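Local coordinates for protein peptidoglycan-N-acetylmuramic acid deacetylase PdaA (Bacillus subtilis, PDB 1NY1) that deacetylates N-acetylmuramic acid residues in peptidoglycan glycan strands, leading to muramic delta-lactam in the spore cortex, and is required for germination, at residues W171-Q176 with H199-D204. Residues are numbered along the deposited sequence; the frame is centred on the assembly and turned at random.
Sequences WKINNQ and HTVSRD
Two loops at the catalytic end of the NodB-homology fold, 171-176 and 199-204, meet through an aromatic pair at one end and mainly polar groups at the other. Trp171 CB sits over one face of the His199 imidazole, 3.9 Å from the ring centroid and 17° off the normal, a CH-pi contact displaced toward the CD2 side. With chi1 at 47°, the crowded position between backbone N and carbonyl carbon, the indole presents its five-membered-ring edge to the same face. The result is an offset edge-to-face pair with planes at 71°, in which Trp171 CD1 comes 3.7 Å from His199 CD2. Lys172 CG lies against one face of the indole.

The apolar centre is small: Ile173 CD1, at the tip of its side chain, meets Val201 CG2 at 3.7 Å, the two side chains crossing at about a right angle, and both residues also touch Tyr53.

Farther along, the extended Gln176 side chain runs past Ser202, its CG 3.4 Å from Ser202 OG. Water 1 bridges the loops, donating to Lys172 O at 2.8 Å and hydrogen-bonding Ser202 OG at 2.9 Å. Arg203, bent at chi3, returns its NH2 to Gln176 O in a weak bond of 3.5 Å.

The backbone N of His199, the proton donor by similarity, hydrogen-bonds OD2 of Asp170, a residue thought, from relatives, to raise the pKa of the histidine. Trp171 places carbon over the CD2 side of one imidazole face, consistent with a nonpolar surface beside the presumed catalytic ring.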
ATOM      1  N   TRP A 171       4.722 -11.351   5.944  1.00 11.23           N
ATOM      2  CA  TRP A 171       5.379 -10.470   6.900  1.00 11.93           C
ATOM      3  C   TRP A 171       5.888 -11.177   8.157  1.00 14.33           C
ATOM      4  O   TRP A 171       6.491 -10.548   9.030  1.00 13.09           O
ATOM      5  CB  TRP A 171       4.411  -9.370   7.326  1.00 13.74           C
ATOM      6  CG  TRP A 171       3.056  -9.902   7.688  1.00 16.80           C
ATOM      7  CD1 TRP A 171       1.981 -10.033   6.856  1.00 18.39           C
ATOM      8  CD2 TRP A 171       2.634 -10.384   8.969  1.00 19.41           C
ATOM      9  NE1 TRP A 171       0.914 -10.561   7.542  1.00 19.12           N
ATOM     10  CE2 TRP A 171       1.287 -10.786   8.840  1.00 20.85           C
ATOM     11  CE3 TRP A 171       3.264 -10.514  10.214  1.00 21.15           C
ATOM     12  CZ2 TRP A 171       0.553 -11.310   9.914  1.00 22.46           C
ATOM     13  CZ3 TRP A 171       2.533 -11.035  11.281  1.00 24.67           C
ATOM     14  CH2 TRP A 171       1.194 -11.427  11.122  1.00 23.27           C
ATOM     15  N   LYS A 172       5.635 -12.475   8.255  1.00 13.66           N
ATOM     16  CA  LYS A 172       6.069 -13.254   9.415  1.00 15.04           C
ATOM     17  C   LYS A 172       7.478 -13.798   9.225  1.00 13.70           C
ATOM     18  O   LYS A 172       7.676 -14.814   8.565  1.00 13.25           O
ATOM     19  CB  LYS A 172       5.113 -14.420   9.661  1.00 16.13           C
ATOM     20  CG  LYS A 172       3.835 -14.036  10.365  1.00 23.10           C
ATOM     21  CD  LYS A 172       3.062 -15.273  10.782  1.00 25.27           C
ATOM     22  CE  LYS A 172       1.796 -14.888  11.528  1.00 28.91           C
ATOM     23  NZ  LYS A 172       0.955 -16.073  11.848  1.00 30.88           N
ATOM     24  N   ILE A 173       8.456 -13.130   9.827  1.00 14.17           N
ATOM     25  CA  ILE A 173       9.843 -13.544   9.695  1.00 14.00           C
ATOM     26  C   ILE A 173      10.146 -14.894  10.331  1.00 13.43           C
ATOM     27  O   ILE A 173      11.038 -15.611   9.873  1.00 11.33           O
ATOM     28  CB  ILE A 173      10.798 -12.485  10.297  1.00 15.02           C
ATOM     29  CG1 ILE A 173      10.511 -11.119   9.672  1.00 17.36           C
ATOM     30  CG2 ILE A 173      12.248 -12.854   9.999  1.00 16.42           C
ATOM     31  CD1 ILE A 173      10.711 -11.085   8.165  1.00 19.05           C
ATOM     32  N   ASN A 174       9.404 -15.258  11.372  1.00 12.11           N
ATOM     33  CA  ASN A 174       9.654 -16.530  12.043  1.00 15.86           C
ATOM     34  C   ASN A 174       9.108 -17.719  11.257  1.00 15.80           C
ATOM     35  O   ASN A 174       9.308 -18.867  11.643  1.00 17.44           O
ATOM     36  CB  ASN A 174       9.055 -16.508  13.456  1.00 16.78           C
ATOM     37  CG  ASN A 174       7.549 -16.672  13.455  1.00 18.97           C
ATOM     38  OD1 ASN A 174       6.855 -16.157  12.579  1.00 25.09           O
ATOM     39  ND2 ASN A 174       7.033 -17.377  14.452  1.00 23.58           N
ATOM     40  N   ASN A 175       8.431 -17.444  10.148  1.00 15.45           N
ATOM     41  CA  ASN A 175       7.871 -18.509   9.326  1.00 17.50           C
ATOM     42  C   ASN A 175       7.767 -18.040   7.878  1.00 15.99           C
ATOM     43  O   ASN A 175       6.681 -17.718   7.389  1.00 15.82           O
ATOM     44  CB  ASN A 175       6.488 -18.902   9.862  1.00 21.27           C
ATOM     45  CG  ASN A 175       5.957 -20.184   9.242  1.00 27.03           C
ATOM     46  OD1 ASN A 175       4.802 -20.552   9.456  1.00 29.64           O
ATOM     47  ND2 ASN A 175       6.798 -20.872   8.479  1.00 26.58           N
ATOM     48  N   GLN A 176       8.915 -17.987   7.202  1.00 14.37           N
ATOM     49  CA  GLN A 176       8.984 -17.548   5.810  1.00 13.68           C
ATOM     50  C   GLN A 176       8.764 -18.764   4.911  1.00 15.20           C
ATOM     51  O   GLN A 176       9.646 -19.607   4.745  1.00 15.04           O
ATOM     52  CB  GLN A 176      10.342 -16.872   5.562  1.00 11.22           C
ATOM     53  CG  GLN A 176      10.520 -15.630   6.450  1.00 11.15           C
ATOM     54  CD  GLN A 176      11.922 -15.038   6.433  1.00 11.57           C
ATOM     55  OE1 GLN A 176      12.510 -14.780   7.487  1.00 12.13           O
ATOM     56  NE2 GLN A 176      12.454 -14.808   5.242  1.00  7.42           N
ATOM     57  N   HIS A 199       4.624  -6.998   1.267  1.00  7.91           N
ATOM     58  CA  HIS A 199       5.731  -6.660   2.155  1.00  9.43           C
ATOM     59  C   HIS A 199       6.956  -7.112   1.378  1.00  8.97           C
ATOM     60  O   HIS A 199       6.829  -7.867   0.415  1.00  9.36           O
ATOM     61  CB  HIS A 199       5.606  -7.409   3.484  1.00 10.49           C
ATOM     62  CG  HIS A 199       4.393  -7.015   4.264  1.00 12.18           C
ATOM     63  ND1 HIS A 199       4.333  -5.849   4.996  1.00 12.09           N
ATOM     64  CD2 HIS A 199       3.154  -7.558   4.317  1.00 10.33           C
ATOM     65  CE1 HIS A 199       3.107  -5.686   5.461  1.00 11.09           C
ATOM     66  NE2 HIS A 199       2.371  -6.708   5.061  1.00 15.32           N
ATOM     67  N   THR A 200       8.137  -6.653   1.771  1.00  7.95           N
ATOM     68  CA  THR A 200       9.347  -7.025   1.052  1.00  9.05           C
ATOM     69  C   THR A 200      10.393  -7.648   1.969  1.00  8.54           C
ATOM     70  O   THR A 200      11.579  -7.662   1.640  1.00  8.16           O
ATOM     71  CB  THR A 200       9.979  -5.788   0.366  1.00  9.60           C
ATOM     72  OG1 THR A 200      10.486  -4.893   1.368  1.00 11.75           O
ATOM     73  CG2 THR A 200       8.935  -5.057  -0.475  1.00  9.05           C
ATOM     74  N   VAL A 201       9.952  -8.184   3.102  1.00  9.40           N
ATOM     75  CA  VAL A 201      10.870  -8.769   4.075  1.00  8.56           C
ATOM     76  C   VAL A 201      10.998 -10.293   4.074  1.00 10.75           C
ATOM     77  O   VAL A 201      11.944 -10.835   4.651  1.00  8.89           O
ATOM     78  CB  VAL A 201      10.489  -8.342   5.515  1.00 10.59           C
ATOM     79  CG1 VAL A 201      10.623  -6.837   5.666  1.00 11.32           C
ATOM     80  CG2 VAL A 201       9.055  -8.774   5.836  1.00  9.74           C
ATOM     81  N   SER A 202      10.069 -10.992   3.429  1.00 11.83           N
ATOM     82  CA  SER A 202      10.107 -12.454   3.443  1.00 10.93           C
ATOM     83  C   SER A 202      10.913 -13.097   2.318  1.00 10.97           C
ATOM     84  O   SER A 202      10.909 -12.624   1.183  1.00 11.21           O
ATOM     85  CB  SER A 202       8.677 -13.003   3.441  1.00 11.60           C
ATOM     86  OG  SER A 202       8.638 -14.336   3.933  1.00 12.85           O
ATOM     87  N   ARG A 203      11.595 -14.192   2.646  1.00  9.99           N
ATOM     88  CA  ARG A 203      12.424 -14.906   1.682  1.00 10.08           C
ATOM     89  C   ARG A 203      11.735 -15.131   0.341  1.00 10.65           C
ATOM     90  O   ARG A 203      10.594 -15.594   0.284  1.00 10.68           O
ATOM     91  CB  ARG A 203      12.867 -16.257   2.261  1.00 12.24           C
ATOM     92  CG  ARG A 203      13.792 -17.040   1.340  1.00 19.17           C
ATOM     93  CD  ARG A 203      14.327 -18.280   2.037  1.00 20.64           C
ATOM     94  NE  ARG A 203      13.246 -19.156   2.463  1.00 26.04           N
ATOM     95  CZ  ARG A 203      12.583 -19.971   1.651  1.00 26.93           C
ATOM     96  NH1 ARG A 203      12.898 -20.026   0.364  1.00 27.49           N
ATOM     97  NH2 ARG A 203      11.593 -20.720   2.123  1.00 28.30           N
ATOM     98  N   ASP A 204      12.448 -14.775  -0.725  1.00 10.77           N
ATOM     99  CA  ASP A 204      11.984 -14.927  -2.096  1.00 11.46           C
ATOM    100  C   ASP A 204      10.770 -14.105  -2.533  1.00 11.80           C
ATOM    101  O   ASP A 204      10.200 -14.375  -3.590  1.00 11.24           O
ATOM    102  CB  ASP A 204      11.728 -16.415  -2.391  1.00 15.00           C
ATOM    103  CG  ASP A 204      13.001 -17.171  -2.749  1.00 18.51           C
ATOM    104  OD1 ASP A 204      14.093 -16.567  -2.730  1.00 20.69           O
ATOM    105  OD2 ASP A 204      12.914 -18.377  -3.061  1.00 22.95           O
TER
HETATM  106  O   HOH W   1       6.652 -14.556   6.001  1.00 10.78           O